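Local coordinates for surface layer protein (Geobacillus stearothermophilus, PDB 4UJ7) that forms a self-assembling surface layer on the bacterial cell; this piece holds domains five and six of the protein and binds calcium ions, at residues N50-D56 against T87-S93; A19-T23 against T34-T38; S26-K32 against G147-D152; T154-I159 against D181-V185. All coordinates share one frame; numbering follows the deposited sequence. Where two conformers were deposited one is given.

The four contacts run across two neighbouring domains, both of the BIG2 family. Contacts 1 and 2 lie in the first domain, one in each of its facing sheets. Their centres are 12 Å apart, and they meet where Ile91 packs on Phe35 and Val37. Contact 2 closes before contact 1 opens. Contact 3 spans the longest stretch of chain, bringing strand 25-28 of the first domain to strand 149-152 of the second, so contact 1 is nested within its loop. Contact 4 lies wholly in the second domain, its centre 17 Å from that of contact 3; the salt bridge Lys32-Asp181 joins the two. This is consistent with a role for contact 3 in setting how the domains sit against each other.

Contact 1: N50-D56 against T87-S93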
loop_
_atom_site.group_PDB
_atom_site.type_symbol
_atom_site.label_atom_id
_atom_site.label_comp_id
_atom_site.label_asym_id
_atom_site.label_seq_id
_atom_site.Cartn_x
_atom_site.Cartn_y
_atom_site.Cartn_z
ATOM N N ASN A 50 7.246 -18.674 1.134
ATOM C CA ASN A 50 8.228 -17.607 1.359
ATOM C C ASN A 50 8.688 -17.025 0.044
ATOM O O ASN A 50 8.594 -17.704 -1.001
ATOM C CB ASN A 50 9.421 -18.141 2.150
ATOM C CG ASN A 50 8.989 -18.926 3.377
ATOM O OD1 ASN A 50 8.088 -18.503 4.115
ATOM N ND2 ASN A 50 9.586 -20.095 3.576
ATOM N N VAL A 51 9.169 -15.777 0.074
ATOM C CA VAL A 51 9.602 -15.089 -1.146
ATOM C C VAL A 51 10.935 -14.365 -0.986
ATOM O O VAL A 51 11.256 -13.822 0.087
ATOM C CB VAL A 51 8.558 -14.066 -1.690
ATOM C CG1 VAL A 51 7.261 -14.752 -2.097
ATOM C CG2 VAL A 51 8.294 -12.936 -0.701
ATOM N N ASN A 52 11.709 -14.364 -2.068
ATOM C CA ASN A 52 12.873 -13.512 -2.226
ATOM C C ASN A 52 12.605 -12.426 -3.218
ATOM O O ASN A 52 11.919 -12.643 -4.226
ATOM C CB ASN A 52 14.047 -14.319 -2.743
ATOM C CG ASN A 52 14.653 -15.140 -1.678
ATOM O OD1 ASN A 52 15.388 -14.603 -0.807
ATOM N ND2 ASN A 52 14.331 -16.428 -1.682
ATOM N N VAL A 53 13.123 -11.245 -2.933
ATOM C CA VAL A 53 13.071 -10.111 -3.846
ATOM C C VAL A 53 14.484 -9.592 -4.041
ATOM O O VAL A 53 15.234 -9.391 -3.066
ATOM C CB VAL A 53 12.128 -8.956 -3.381
ATOM C CG1 VAL A 53 10.688 -9.448 -3.341
ATOM C CG2 VAL A 53 12.574 -8.364 -2.038
ATOM N N THR A 54 14.837 -9.392 -5.302
ATOM C CA THR A 54 16.162 -8.909 -5.675
ATOM C C THR A 54 16.054 -7.917 -6.820
ATOM O O THR A 54 15.272 -8.104 -7.761
ATOM C CB THR A 54 17.104 -10.047 -6.135
ATOM O OG1 THR A 54 16.494 -10.791 -7.196
ATOM C CG2 THR A 54 17.469 -10.977 -4.987
ATOM N N SER A 55 16.837 -6.852 -6.725
ATOM C CA SER A 55 16.981 -5.896 -7.810
ATOM C C SER A 55 18.162 -6.340 -8.642
ATOM O O SER A 55 19.217 -6.692 -8.104
ATOM C CB SER A 55 17.252 -4.501 -7.278
ATOM O OG SER A 55 17.599 -3.650 -8.350
ATOM N N ASP A 56 18.007 -6.272 -9.948
ATOM C CA ASP A 56 19.053 -6.751 -10.806
ATOM C C ASP A 56 20.075 -5.648 -11.136
ATOM O O ASP A 56 21.038 -5.891 -11.862
ATOM C CB ASP A 56 18.422 -7.482 -11.993
ATOM C CG ASP A 56 17.537 -8.656 -11.528
ATOM O OD1 ASP A 56 18.085 -9.638 -10.981
ATOM O OD2 ASP A 56 16.295 -8.600 -11.673
ATOM N N THR A 87 15.649 -1.075 -14.599
ATOM C CA THR A 87 16.065 -2.398 -14.144
ATOM C C THR A 87 14.848 -3.295 -13.915
ATOM O O THR A 87 13.767 -3.005 -14.418
ATOM C CB THR A 87 17.008 -2.339 -12.906
ATOM O OG1 THR A 87 17.590 -3.629 -12.689
ATOM C CG2 THR A 87 16.275 -1.875 -11.644
ATOM N N THR A 88 15.028 -4.400 -13.198
ATOM C CA THR A 88 13.930 -5.314 -12.899
ATOM C C THR A 88 14.038 -5.780 -11.438
ATOM O O THR A 88 15.160 -5.879 -10.904
ATOM C CB THR A 88 13.883 -6.522 -13.879
ATOM O OG1 THR A 88 14.963 -7.415 -13.624
ATOM C CG2 THR A 88 13.989 -6.064 -15.347
ATOM N N ILE A 89 12.896 -5.981 -10.786
ATOM C CA ILE A 89 12.797 -6.693 -9.507
ATOM C C ILE A 89 12.414 -8.144 -9.813
ATOM O O ILE A 89 11.380 -8.414 -10.453
ATOM C CB ILE A 89 11.717 -6.125 -8.529
ATOM C CG1 ILE A 89 11.900 -4.635 -8.185
ATOM C CG2 ILE A 89 11.656 -6.952 -7.234
ATOM C CD1 ILE A 89 13.321 -4.213 -7.833
ATOM N N THR A 90 13.239 -9.079 -9.363
ATOM C CA THR A 90 12.920 -10.490 -9.495
ATOM C C THR A 90 12.340 -10.984 -8.179
ATOM O O THR A 90 12.964 -10.850 -7.116
ATOM C CB THR A 90 14.157 -11.329 -9.909
ATOM O OG1 THR A 90 14.645 -10.871 -11.176
ATOM C CG2 THR A 90 13.807 -12.812 -9.991
ATOM N N ILE A 91 11.130 -11.534 -8.232
ATOM C CA ILE A 91 10.474 -12.107 -7.066
ATOM C C ILE A 91 10.447 -13.611 -7.292
ATOM O O ILE A 91 9.913 -14.070 -8.306
ATOM C CB ILE A 91 9.049 -11.528 -6.940
ATOM C CG1 ILE A 91 9.118 -10.003 -6.818
ATOM C CG2 ILE A 91 8.340 -12.149 -5.776
ATOM C CD1 ILE A 91 7.884 -9.315 -7.349
ATOM N N LYS A 92 11.028 -14.378 -6.370
ATOM C CA LYS A 92 11.163 -15.831 -6.540
ATOM C C LYS A 92 10.638 -16.591 -5.333
ATOM O O LYS A 92 10.866 -16.196 -4.164
ATOM C CB LYS A 92 12.631 -16.213 -6.784
ATOM C CG LYS A 92 12.870 -17.553 -7.477
ATOM C CD LYS A 92 14.302 -17.637 -8.031
ATOM C CE LYS A 92 14.496 -16.781 -9.285
ATOM N NZ LYS A 92 15.902 -16.415 -9.673
ATOM N N SER A 93 9.957 -17.693 -5.608
ATOM C CA SER A 93 9.554 -18.652 -4.588
ATOM C C SER A 93 9.616 -20.058 -5.177
ATOM O O SER A 93 8.877 -20.360 -6.109
ATOM C CB SER A 93 8.142 -18.356 -4.105
ATOM O OG SER A 93 7.844 -19.183 -3.001
HETATM O O HOH W 1 14.790 -12.946 -6.057
#
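The carboxylate of Asp56, in one of two modelled conformers, gathers two threonine hydroxyls of 87-93 on a single oxygen. Thr90 OG1 donates to the syn lone pair of Asp56 OD2 at 2.9 Å, while Thr88 OG1 reaches the same OD2 from the anti side at 2.6 Å, 24° out of the carboxylate plane. With CG beside its backbone N (chi1 -58°), Asp56 swings its acid back over the partner strand. Lys99 bonds to Thr90 OG1 and forms a long, weak ion pair with the acid. A valine in place of Thr88 takes away the anti-side donor, and the carboxylate would probably be freer to turn. Behind the acid, Asn52 with Lys92 and Thr54 with Thr90 are antiparallel hydrogen-bonded pairs, Thr90 N giving Thr54 O a bond of 2.8 Å. In the conformer given, a water joins Thr54 OG1 to Thr90 O, 3.0 Å from each. At the far end Ser93 OG donates to Asn50 O at 2.6 Å, nearly along the C=O axis. On the other face Val53 CG1 lies alongside Ile91 CG1, 3.9 Å away; Val63 and Val77 pack over this side. A mainly apolar face turned to the facing sheet and a polar face turned away are characteristic of a beta-sandwich, here probably immunoglobulin-like as in BIG2 domains; 52-55 is an outermost strand of its sheet.

Contact 2: A19-T23 against T34-T38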
loop_
_atom_site.group_PDB
_atom_site.type_symbol
_atom_site.label_atom_id
_atom_site.label_comp_id
_atom_site.label_asym_id
_atom_site.label_seq_id
_atom_site.Cartn_x
_atom_site.Cartn_y
_atom_site.Cartn_z
ATOM N N ALA A 19 1.144 -13.695 -7.991
ATOM C CA ALA A 19 0.345 -12.583 -8.480
ATOM C C ALA A 19 0.881 -11.235 -7.971
ATOM O O ALA A 19 1.397 -11.149 -6.854
ATOM C CB ALA A 19 -1.120 -12.764 -8.095
ATOM N N VAL A 20 0.798 -10.222 -8.827
ATOM C CA VAL A 20 1.266 -8.889 -8.494
ATOM C C VAL A 20 0.257 -7.845 -8.963
ATOM O O VAL A 20 -0.404 -8.037 -9.988
ATOM C CB VAL A 20 2.692 -8.627 -9.037
ATOM C CG1 VAL A 20 2.753 -8.627 -10.566
ATOM C CG2 VAL A 20 3.276 -7.370 -8.436
ATOM N N ASP A 21 0.129 -6.763 -8.199
ATOM C CA ASP A 21 -0.820 -5.705 -8.546
ATOM C C ASP A 21 -0.214 -4.518 -9.302
ATOM O O ASP A 21 -0.817 -3.431 -9.391
ATOM C CB ASP A 21 -1.650 -5.293 -7.322
ATOM C CG ASP A 21 -0.891 -4.420 -6.348
ATOM O OD1 ASP A 21 0.328 -4.279 -6.480
ATOM O OD2 ASP A 21 -1.525 -3.880 -5.427
ATOM N N SER A 22 0.972 -4.738 -9.858
ATOM C CA SER A 22 1.708 -3.756 -10.653
ATOM C C SER A 22 2.202 -4.418 -11.920
ATOM O O SER A 22 2.570 -5.586 -11.890
ATOM C CB SER A 22 2.927 -3.257 -9.866
ATOM O OG SER A 22 3.703 -2.337 -10.631
ATOM N N THR A 23 2.231 -3.670 -13.026
ATOM C CA THR A 23 2.899 -4.145 -14.247
ATOM C C THR A 23 4.244 -3.458 -14.424
ATOM O O THR A 23 4.924 -3.630 -15.443
ATOM C CB THR A 23 2.063 -3.898 -15.524
ATOM O OG1 THR A 23 1.873 -2.490 -15.687
ATOM C CG2 THR A 23 0.722 -4.648 -15.481
ATOM N N THR A 34 5.421 1.238 -3.645
ATOM C CA THR A 34 5.104 -0.116 -3.183
ATOM C C THR A 34 4.176 -0.831 -4.148
ATOM O O THR A 34 3.453 -0.192 -4.937
ATOM C CB THR A 34 4.480 -0.158 -1.766
ATOM O OG1 THR A 34 3.142 0.362 -1.797
ATOM C CG2 THR A 34 5.301 0.678 -0.773
ATOM N N PHE A 35 4.203 -2.159 -4.090
ATOM C CA PHE A 35 3.195 -2.982 -4.749
ATOM C C PHE A 35 2.973 -4.260 -3.961
ATOM O O PHE A 35 3.755 -4.582 -3.064
ATOM C CB PHE A 35 3.535 -3.246 -6.231
ATOM C CG PHE A 35 4.780 -4.077 -6.459
ATOM C CD1 PHE A 35 4.709 -5.465 -6.516
ATOM C CD2 PHE A 35 6.012 -3.468 -6.675
ATOM C CE1 PHE A 35 5.840 -6.234 -6.758
ATOM C CE2 PHE A 35 7.161 -4.237 -6.911
ATOM C CZ PHE A 35 7.070 -5.623 -6.951
ATOM N N LYS A 36 1.909 -4.984 -4.283
ATOM C CA LYS A 36 1.522 -6.163 -3.534
ATOM C C LYS A 36 1.702 -7.444 -4.292
ATOM O O LYS A 36 1.433 -7.507 -5.491
ATOM C CB LYS A 36 0.081 -6.051 -3.062
ATOM C CG LYS A 36 -0.057 -5.076 -1.904
ATOM C CD LYS A 36 -1.510 -4.891 -1.535
ATOM C CE LYS A 36 -1.611 -4.026 -0.292
ATOM N NZ LYS A 36 -3.029 -3.636 -0.104
ATOM N N VAL A 37 2.167 -8.445 -3.564
ATOM C CA VAL A 37 2.319 -9.802 -4.074
ATOM C C VAL A 37 1.302 -10.679 -3.361
ATOM O O VAL A 37 1.123 -10.569 -2.144
ATOM C CB VAL A 37 3.750 -10.322 -3.773
ATOM C CG1 VAL A 37 3.816 -11.848 -3.827
ATOM C CG2 VAL A 37 4.730 -9.667 -4.722
ATOM N N THR A 38 0.649 -11.558 -4.121
ATOM C CA THR A 38 -0.210 -12.596 -3.530
ATOM C C THR A 38 0.105 -13.949 -4.161
ATOM O O THR A 38 -0.019 -14.123 -5.365
ATOM C CB THR A 38 -1.721 -12.316 -3.676
ATOM O OG1 THR A 38 -2.033 -10.984 -3.249
ATOM C CG2 THR A 38 -2.523 -13.289 -2.811
#
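Asp21 holds CG between its backbone N and carbonyl carbon, chi1 76°. This turns the carboxylate onto segment 34-38, where OD1 accepts the backbone N-H of Lys36 at 2.8 Å. That bond is almost straight, 178° at the hydrogen, yet it meets OD1 from above the carboxylate plane, 48° out of it. The same Asp21 OD1 rests 3.4 Å from Phe35 CB. Asp21 OD2 lies against the aliphatic start of Lys36, 3.6 Å from its CB. Ser22 follows with its CB 3.7 Å from Phe35 CB, while its hydroxyl bonds to the backbone N of Gly24. Earlier in the segment the pairing is regular antiparallel: Ala19 with Thr38 is a hydrogen-bonded pair, Val20 with Val37 a non-hydrogen-bonded one. Strand 15-20 is an outermost strand of a four-stranded sheet in what is, as a BIG2 domain, probably an immunoglobulin-like sandwich. Where the strand gives out, Asp21 N still donates to Lys36 O at 3.1 Å, and the aspartate side chain takes over the acceptor role that a main-chain carbonyl would fill in a continuing ladder. The buried Phe35 reaches Val77 of the neighbouring strand and Ile91 of the facing sheet. On the opposite side of its strand, the extended Lys36 sends NZ to the backbone O of Asp119, a calcium ligand of the second domain; the lysine side chain ends about 9 Å from a bound calcium ion.

Contact 3: S26-K32 against G147-D152; sequences SVAKGQK and GNIVGD
Backbone bonds tie Ser26-Ala28 to Asn148-Ile149: Ile149 N donates to Ser26 O at 3.1 Å and Ala28 N to Ile149 O at 3.0 Å, bridging Val27 with Ile149. The two strands meet at 61°, and the pairing stops at this single bridge. Ala28 then opens a type II turn closed by Gln31 N on Ala28 O, with Gly30 in its left-handed corner.

Van der Waals contacts fill in around the bridge. Asn148 OD1 sits against Ser26 CB at 3.1 Å. The Gln31 chain, bent at chi2 (-56°), lays its amide along the Val150-Gly151 backbone, OE1 reaching 3.3 Å from Gly151 CA. Val150 and Gly151 form a classic beta bulge against strand 135-144.

Waters carry the rest. One donates to Gln31 OE1 at 2.8 Å and accepts from Asp152 N; another links Lys32 NZ to Asp152 OD2. Replacing Gln31 by an alanine would probably leave the first water without one of its anchors and open a gap over Gly151. Lys32 and Asp152 also form salt bridges, to Asp181 and Lys139 respectively, and Asp152 OD1 is hydrogen-bonded to Thr154 OG1. This domain junction therefore rests largely on main-chain bonds, bound water and charge, with few direct apolar side-chain contacts, Ala28 on Val150 being one.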
loop_
_atom_site.group_PDB
_atom_site.type_symbol
_atom_site.label_atom_id
_atom_site.label_comp_id
_atom_site.label_asym_id
_atom_site.label_seq_id
_atom_site.Cartn_x
_atom_site.Cartn_y
_atom_site.Cartn_z
ATOM N N SER A 26 7.241 2.894 -11.464
ATOM C CA SER A 26 7.685 4.153 -12.070
ATOM C C SER A 26 7.890 5.158 -10.952
ATOM O O SER A 26 6.932 5.635 -10.354
ATOM C CB SER A 26 6.597 4.680 -13.005
ATOM O OG SER A 26 6.142 3.679 -13.891
ATOM N N VAL A 27 9.141 5.489 -10.670
ATOM C CA VAL A 27 9.450 6.296 -9.495
ATOM C C VAL A 27 10.559 7.320 -9.772
ATOM O O VAL A 27 11.479 7.028 -10.524
ATOM C CB VAL A 27 9.783 5.366 -8.290
ATOM C CG1 VAL A 27 11.054 4.536 -8.500
ATOM C CG2 VAL A 27 9.823 6.151 -6.999
ATOM N N ALA A 28 10.454 8.508 -9.179
ATOM C CA ALA A 28 11.554 9.479 -9.245
ATOM C C ALA A 28 12.727 9.054 -8.369
ATOM O O ALA A 28 12.550 8.418 -7.340
ATOM C CB ALA A 28 11.078 10.876 -8.867
ATOM N N LYS A 29 13.938 9.396 -8.800
ATOM C CA LYS A 29 15.117 9.287 -7.941
ATOM C C LYS A 29 14.824 9.886 -6.560
ATOM O O LYS A 29 14.315 11.006 -6.466
ATOM C CB LYS A 29 16.304 10.016 -8.590
ATOM C CG LYS A 29 17.565 10.099 -7.722
ATOM C CD LYS A 29 18.580 11.081 -8.303
ATOM C CE LYS A 29 18.979 10.693 -9.717
ATOM N NZ LYS A 29 19.630 11.803 -10.476
ATOM N N GLY A 30 15.139 9.124 -5.510
ATOM C CA GLY A 30 14.912 9.541 -4.131
ATOM C C GLY A 30 13.535 9.237 -3.569
ATOM O O GLY A 30 13.280 9.470 -2.388
ATOM N N GLN A 31 12.636 8.726 -4.410
ATOM C CA GLN A 31 11.312 8.318 -3.937
ATOM C C GLN A 31 11.224 6.801 -3.781
ATOM O O GLN A 31 12.035 6.061 -4.329
ATOM C CB GLN A 31 10.218 8.793 -4.906
ATOM C CG GLN A 31 10.027 10.299 -4.969
ATOM C CD GLN A 31 9.738 10.915 -3.612
ATOM O OE1 GLN A 31 8.785 10.531 -2.919
ATOM N NE2 GLN A 31 10.553 11.890 -3.228
ATOM N N LYS A 32 10.231 6.347 -3.025
ATOM C CA LYS A 32 9.935 4.924 -2.957
ATOM C C LYS A 32 8.506 4.669 -3.433
ATOM O O LYS A 32 7.651 5.561 -3.403
ATOM C CB LYS A 32 10.204 4.330 -1.557
ATOM C CG LYS A 32 9.328 4.838 -0.432
ATOM C CD LYS A 32 9.864 4.353 0.909
ATOM C CE LYS A 32 8.825 4.495 2.018
ATOM N NZ LYS A 32 8.778 5.843 2.658
ATOM N N GLY A 147 2.901 9.443 -14.861
ATOM C CA GLY A 147 2.516 8.420 -13.885
ATOM C C GLY A 147 3.610 8.045 -12.903
ATOM O O GLY A 147 3.491 7.045 -12.180
ATOM N N ASN A 148 4.688 8.827 -12.868
ATOM C CA ASN A 148 5.760 8.567 -11.902
ATOM C C ASN A 148 5.492 9.178 -10.544
ATOM O O ASN A 148 5.027 10.311 -10.445
ATOM C CB ASN A 148 7.084 9.113 -12.411
ATOM C CG ASN A 148 7.487 8.508 -13.721
ATOM O OD1 ASN A 148 7.932 7.358 -13.783
ATOM N ND2 ASN A 148 7.367 9.291 -14.783
ATOM N N ILE A 149 5.772 8.424 -9.487
ATOM C CA ILE A 149 5.639 8.972 -8.144
ATOM C C ILE A 149 6.797 9.937 -7.907
ATOM O O ILE A 149 7.975 9.554 -7.943
ATOM C CB ILE A 149 5.566 7.883 -7.045
ATOM C CG1 ILE A 149 4.195 7.204 -7.072
ATOM C CG2 ILE A 149 5.781 8.496 -5.664
ATOM C CD1 ILE A 149 4.094 5.979 -6.195
ATOM N N VAL A 150 6.443 11.198 -7.692
ATOM C CA VAL A 150 7.446 12.252 -7.500
ATOM C C VAL A 150 7.496 12.783 -6.066
ATOM O O VAL A 150 8.417 13.498 -5.709
ATOM C CB VAL A 150 7.308 13.406 -8.532
ATOM C CG1 VAL A 150 7.570 12.885 -9.939
ATOM C CG2 VAL A 150 5.937 14.068 -8.429
ATOM N N GLY A 151 6.526 12.424 -5.229
ATOM C CA GLY A 151 6.597 12.816 -3.819
ATOM C C GLY A 151 5.603 12.047 -2.975
ATOM O O GLY A 151 4.557 11.635 -3.470
ATOM N N ASP A 152 5.952 11.833 -1.706
ATOM C CA ASP A 152 5.025 11.313 -0.712
ATOM C C ASP A 152 4.595 12.496 0.153
ATOM O O ASP A 152 5.382 13.030 0.929
ATOM C CB ASP A 152 5.714 10.210 0.110
ATOM C CG ASP A 152 4.830 9.631 1.201
ATOM O OD1 ASP A 152 3.852 10.283 1.591
ATOM O OD2 ASP A 152 5.144 8.530 1.692
HETATM O O HOH W 2 3.534 4.844 -10.229
HETATM O O HOH W 3 8.573 11.849 -0.473
HETATM O O HOH W 4 7.090 7.111 0.535
#

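Contact 4: T154-I159 against D181-V185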
loop_
_atom_site.group_PDB
_atom_site.type_symbol
_atom_site.label_atom_id
_atom_site.label_comp_id
_atom_site.label_asym_id
_atom_site.label_seq_id
_atom_site.Cartn_x
_atom_site.Cartn_y
_atom_site.Cartn_z
ATOM N N THR A 154 1.991 12.605 2.320
ATOM C CA THR A 154 1.129 12.179 3.435
ATOM C C THR A 154 1.173 13.121 4.625
ATOM O O THR A 154 0.142 13.362 5.255
ATOM C CB THR A 154 1.460 10.740 3.891
ATOM O OG1 THR A 154 1.515 9.892 2.742
ATOM C CG2 THR A 154 0.378 10.205 4.828
ATOM N N ASN A 155 2.355 13.649 4.932
ATOM C CA ASN A 155 2.499 14.563 6.050
ATOM C C ASN A 155 1.892 15.951 5.796
ATOM O O ASN A 155 1.602 16.686 6.740
ATOM C CB ASN A 155 3.964 14.694 6.447
ATOM C CG ASN A 155 4.136 15.294 7.833
ATOM O OD1 ASN A 155 3.366 15.006 8.755
ATOM N ND2 ASN A 155 5.134 16.145 7.977
ATOM N N ASP A 156 1.690 16.286 4.526
ATOM C CA ASP A 156 1.223 17.624 4.133
ATOM C C ASP A 156 -0.294 17.742 4.103
ATOM O O ASP A 156 -0.847 18.850 4.148
ATOM C CB ASP A 156 1.763 17.984 2.746
ATOM C CG ASP A 156 3.282 17.969 2.674
ATOM O OD1 ASP A 156 3.943 18.364 3.653
ATOM O OD2 ASP A 156 3.805 17.575 1.613
ATOM N N VAL A 157 -0.970 16.600 4.008
ATOM C CA VAL A 157 -2.414 16.570 3.826
ATOM C C VAL A 157 -3.111 16.494 5.178
ATOM O O VAL A 157 -2.485 16.196 6.199
ATOM C CB VAL A 157 -2.883 15.395 2.918
ATOM C CG1 VAL A 157 -2.205 15.430 1.552
ATOM C CG2 VAL A 157 -2.653 14.036 3.579
ATOM N N THR A 158 -4.410 16.785 5.179
ATOM C CA THR A 158 -5.261 16.521 6.326
ATOM C C THR A 158 -6.366 15.558 5.870
ATOM O O THR A 158 -6.926 15.727 4.785
ATOM C CB THR A 158 -5.841 17.836 6.887
ATOM O OG1 THR A 158 -4.759 18.732 7.160
ATOM C CG2 THR A 158 -6.623 17.601 8.168
ATOM N N ILE A 159 -6.628 14.522 6.672
ATOM C CA ILE A 159 -7.662 13.522 6.351
ATOM C C ILE A 159 -8.702 13.510 7.471
ATOM O O ILE A 159 -8.366 13.356 8.646
ATOM C CB ILE A 159 -7.055 12.111 6.134
ATOM C CG1 ILE A 159 -6.051 12.166 4.970
ATOM C CG2 ILE A 159 -8.142 11.085 5.815
ATOM C CD1 ILE A 159 -5.423 10.836 4.606
ATOM N N ASP A 181 9.194 9.421 7.641
ATOM C CA ASP A 181 8.112 8.755 6.891
ATOM C C ASP A 181 6.781 8.862 7.635
ATOM O O ASP A 181 6.709 8.577 8.835
ATOM C CB ASP A 181 8.425 7.279 6.645
ATOM C CG ASP A 181 7.345 6.583 5.821
ATOM O OD1 ASP A 181 7.272 6.839 4.605
ATOM O OD2 ASP A 181 6.562 5.787 6.390
ATOM N N THR A 182 5.731 9.264 6.922
ATOM C CA THR A 182 4.414 9.454 7.536
ATOM C C THR A 182 3.365 8.488 6.967
ATOM O O THR A 182 3.242 8.347 5.746
ATOM C CB THR A 182 3.943 10.917 7.339
ATOM O OG1 THR A 182 4.879 11.797 7.975
ATOM C CG2 THR A 182 2.551 11.151 7.930
ATOM N N VAL A 183 2.620 7.828 7.861
ATOM C CA VAL A 183 1.446 7.024 7.470
ATOM C C VAL A 183 0.222 7.619 8.169
ATOM O O VAL A 183 0.304 7.997 9.345
ATOM C CB VAL A 183 1.630 5.538 7.866
ATOM C CG1 VAL A 183 0.416 4.712 7.504
ATOM C CG2 VAL A 183 2.882 4.969 7.201
ATOM N N TYR A 184 -0.910 7.719 7.463
ATOM C CA TYR A 184 -2.142 8.136 8.134
ATOM C C TYR A 184 -2.851 6.865 8.621
ATOM O O TYR A 184 -3.188 5.986 7.816
ATOM C CB TYR A 184 -3.036 8.907 7.161
ATOM C CG TYR A 184 -3.436 10.296 7.624
ATOM C CD1 TYR A 184 -4.273 10.469 8.731
ATOM C CD2 TYR A 184 -2.983 11.437 6.947
ATOM C CE1 TYR A 184 -4.652 11.730 9.164
ATOM C CE2 TYR A 184 -3.365 12.712 7.366
ATOM C CZ TYR A 184 -4.199 12.856 8.474
ATOM O OH TYR A 184 -4.587 14.113 8.911
ATOM N N VAL A 185 -3.043 6.761 9.930
ATOM C CA VAL A 185 -3.546 5.537 10.549
ATOM C C VAL A 185 -4.981 5.771 10.980
ATOM O O VAL A 185 -5.278 6.704 11.740
ATOM C CB VAL A 185 -2.659 5.111 11.729
ATOM C CG1 VAL A 185 -3.199 3.841 12.379
ATOM C CG2 VAL A 185 -1.224 4.898 11.262
#
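Thr154 leads off against Thr182 and Tyr184: its CG2 lies 3.5 Å from Thr182 O and 3.9 Å from Thr182 CG2, while its hydroxyl turns to Asp152 and to the backbone N of Val140. Asn155 crosses Thr182 at about a right angle, its CB 3.4 Å from Thr182 OG1, a hydroxyl bonded to that of Thr177. The chain then curls round the Tyr184 ring. Val157 O lies at the ring edge, in its plane, 3.8 Å from Tyr184 CE2, and Val157 CG2 touches the same carbon. Thr158 brings its CA close to the phenol oxygen. Ile159 meets the ring in two ways. Its N-H donates to Tyr184 OH at 3.1 Å, with 164° at the hydrogen, and its CB stands over the ring in a CH-pi contact, 3.8 Å from the centroid and 12° off the normal. Ile159 CD1 reaches Tyr184 CD2 at 3.4 Å over the same face. The tyrosine torsion, chi1 -124°, is far from a staggered value and suggests a ring held by its surroundings. Tyr184 thus extends from one sheet to strand 158-160 of the other, a core contact bridging the two sheets of the second domain's sandwich, which is probably immunoglobulin-like.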